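Local structure of putative uncharacterized protein (Chaetomium thermophilum, 5IJP) at residues 73-78 with 168-172. The protein binds inositol hexakisphosphate as the SPX domain of Vtc4, and probably acts as an inositol polyphosphate sensor in phosphate homeostasis. Sequence-based numbering, arbitrary orientation.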
loop_
_atom_site.group_PDB
_atom_site.type_symbol
_atom_site.label_atom_id
_atom_site.label_comp_id
_atom_site.label_asym_id
_atom_site.label_seq_id
_atom_site.Cartn_x
_atom_site.Cartn_y
_atom_site.Cartn_z
ATOM N N GLN A 73 -2.383 4.790 -2.955
ATOM C CA GLN A 73 -0.980 4.883 -2.538
ATOM C C GLN A 73 -0.358 6.187 -3.043
ATOM O O GLN A 73 0.456 6.781 -2.341
ATOM C CB GLN A 73 -0.174 3.685 -3.064
ATOM C CG GLN A 73 -0.300 2.422 -2.214
ATOM C CD GLN A 73 0.515 1.252 -2.729
ATOM O OE1 GLN A 73 1.314 1.360 -3.668
ATOM N NE2 GLN A 73 0.340 0.099 -2.105
ATOM N N GLN A 74 -0.763 6.635 -4.250
ATOM C CA GLN A 74 -0.287 7.860 -4.889
ATOM C C GLN A 74 -0.832 9.118 -4.211
ATOM O O GLN A 74 -0.045 9.997 -3.862
ATOM C CB GLN A 74 -0.630 7.855 -6.390
ATOM C CG GLN A 74 -0.043 9.032 -7.162
ATOM C CD GLN A 74 -0.210 8.877 -8.645
ATOM O OE1 GLN A 74 0.420 8.025 -9.278
ATOM N NE2 GLN A 74 -1.049 9.712 -9.234
ATOM N N VAL A 75 -2.173 9.209 -4.053
ATOM C CA VAL A 75 -2.883 10.348 -3.452
ATOM C C VAL A 75 -2.358 10.655 -2.041
ATOM O O VAL A 75 -2.020 11.805 -1.760
ATOM C CB VAL A 75 -4.435 10.178 -3.491
ATOM C CG1 VAL A 75 -5.151 11.373 -2.865
ATOM C CG2 VAL A 75 -4.935 9.953 -4.916
ATOM N N LYS A 76 -2.255 9.623 -1.182
ATOM C CA LYS A 76 -1.792 9.762 0.198
ATOM C C LYS A 76 -0.317 10.172 0.311
ATOM O O LYS A 76 -0.016 11.085 1.082
ATOM C CB LYS A 76 -2.089 8.492 1.015
ATOM C CG LYS A 76 -2.095 8.717 2.527
ATOM C CD LYS A 76 -3.435 9.251 3.052
ATOM C CE LYS A 76 -3.269 10.194 4.223
ATOM N NZ LYS A 76 -2.822 9.496 5.460
ATOM N N ALA A 77 0.589 9.525 -0.458
ATOM C CA ALA A 77 2.028 9.823 -0.449
ATOM C C ALA A 77 2.336 11.244 -0.919
ATOM O O ALA A 77 3.198 11.903 -0.333
ATOM C CB ALA A 77 2.784 8.818 -1.300
ATOM N N MET A 78 1.624 11.715 -1.960
ATOM C CA MET A 78 1.777 13.058 -2.519
ATOM C C MET A 78 1.272 14.125 -1.556
ATOM O O MET A 78 1.847 15.213 -1.502
ATOM C CB MET A 78 1.079 13.163 -3.873
ATOM C CG MET A 78 1.955 12.721 -5.024
ATOM S SD MET A 78 1.069 12.538 -6.591
ATOM C CE MET A 78 0.413 14.170 -6.789
ATOM N N PRO A 168 6.850 3.479 -8.704
ATOM C CA PRO A 168 6.198 4.601 -9.404
ATOM C C PRO A 168 7.069 5.862 -9.460
ATOM O O PRO A 168 8.120 5.910 -8.815
ATOM C CB PRO A 168 4.903 4.805 -8.615
ATOM C CG PRO A 168 5.214 4.326 -7.248
ATOM C CD PRO A 168 6.302 3.298 -7.343
ATOM N N PHE A 169 6.633 6.877 -10.238
ATOM C CA PHE A 169 7.341 8.145 -10.461
ATOM C C PHE A 169 7.636 8.949 -9.185
ATOM O O PHE A 169 8.710 9.543 -9.080
ATOM C CB PHE A 169 6.591 9.019 -11.494
ATOM C CG PHE A 169 5.354 9.732 -10.988
ATOM C CD1 PHE A 169 5.415 11.059 -10.575
ATOM C CD2 PHE A 169 4.133 9.074 -10.914
ATOM C CE1 PHE A 169 4.277 11.711 -10.091
ATOM C CE2 PHE A 169 2.995 9.728 -10.432
ATOM C CZ PHE A 169 3.076 11.041 -10.021
ATOM N N TYR A 170 6.677 8.988 -8.241
ATOM C CA TYR A 170 6.777 9.756 -6.997
ATOM C C TYR A 170 7.665 9.120 -5.927
ATOM O O TYR A 170 8.169 9.845 -5.070
ATOM C CB TYR A 170 5.375 10.061 -6.427
ATOM C CG TYR A 170 4.580 8.833 -6.028
ATOM C CD1 TYR A 170 4.676 8.302 -4.744
ATOM C CD2 TYR A 170 3.704 8.225 -6.922
ATOM C CE1 TYR A 170 3.955 7.168 -4.376
ATOM C CE2 TYR A 170 2.970 7.097 -6.561
ATOM C CZ TYR A 170 3.099 6.571 -5.286
ATOM O OH TYR A 170 2.374 5.462 -4.923
ATOM N N LYS A 171 7.828 7.778 -5.958
ATOM C CA LYS A 171 8.576 6.979 -4.977
ATOM C C LYS A 171 9.980 7.503 -4.641
ATOM O O LYS A 171 10.341 7.507 -3.463
ATOM C CB LYS A 171 8.646 5.501 -5.399
ATOM C CG LYS A 171 8.748 4.524 -4.223
ATOM C CD LYS A 171 7.415 4.331 -3.495
ATOM C CE LYS A 171 7.612 3.964 -2.046
ATOM N NZ LYS A 171 6.319 3.904 -1.313
ATOM N N GLU A 172 10.757 7.942 -5.651
ATOM C CA GLU A 172 12.113 8.469 -5.453
ATOM C C GLU A 172 12.095 9.792 -4.670
ATOM O O GLU A 172 12.904 9.969 -3.756
ATOM C CB GLU A 172 12.837 8.637 -6.800
ATOM C CG GLU A 172 14.348 8.737 -6.675
ATOM C CD GLU A 172 15.054 9.199 -7.934
ATOM O OE1 GLU A 172 15.718 8.359 -8.584
ATOM O OE2 GLU A 172 14.950 10.402 -8.268
#
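A connecting segment can be fastened to a long helix by a single buried aromatic ring with a more exposed one beside it, and Tyr170, with Phe169 and their shared partner Gln74, illustrates the principle. Tyr170 lies where the linker after helix 157-165 runs into helix 171-190, and its ring settles on helix 52-97, one of the two long helices of the SPX core bundle. The aliphatic part of Gln74 touches this ring, with Gln74 CG 3.6 Å from Tyr170 CE2, and Ala77, whose CB points toward the linker, meets it one turn later at 3.7 Å from Tyr170 CE1. The phenol reaches the helix backbone, Tyr170 OH lying 3.4 Å from Gln73 C. Gln74 also serves Phe169: Gln74 OE1 approaches the edge of that ring, 3.3 Å from Phe169 CE2, where the carbonyl oxygen faces the weakly positive rim. Met78 adds an oblique Met-aromatic contact, with Met78 SD 5.5 Å from the centroid of the Phe169 ring. Gln73 also touches Phe133 and Val134 of helix 110-151, and Ala77 touches Leu130. The chemistry implies a junction dominated by van der Waals contact of a buried tyrosine, with a polar oxygen at the edge of the more exposed Phe169.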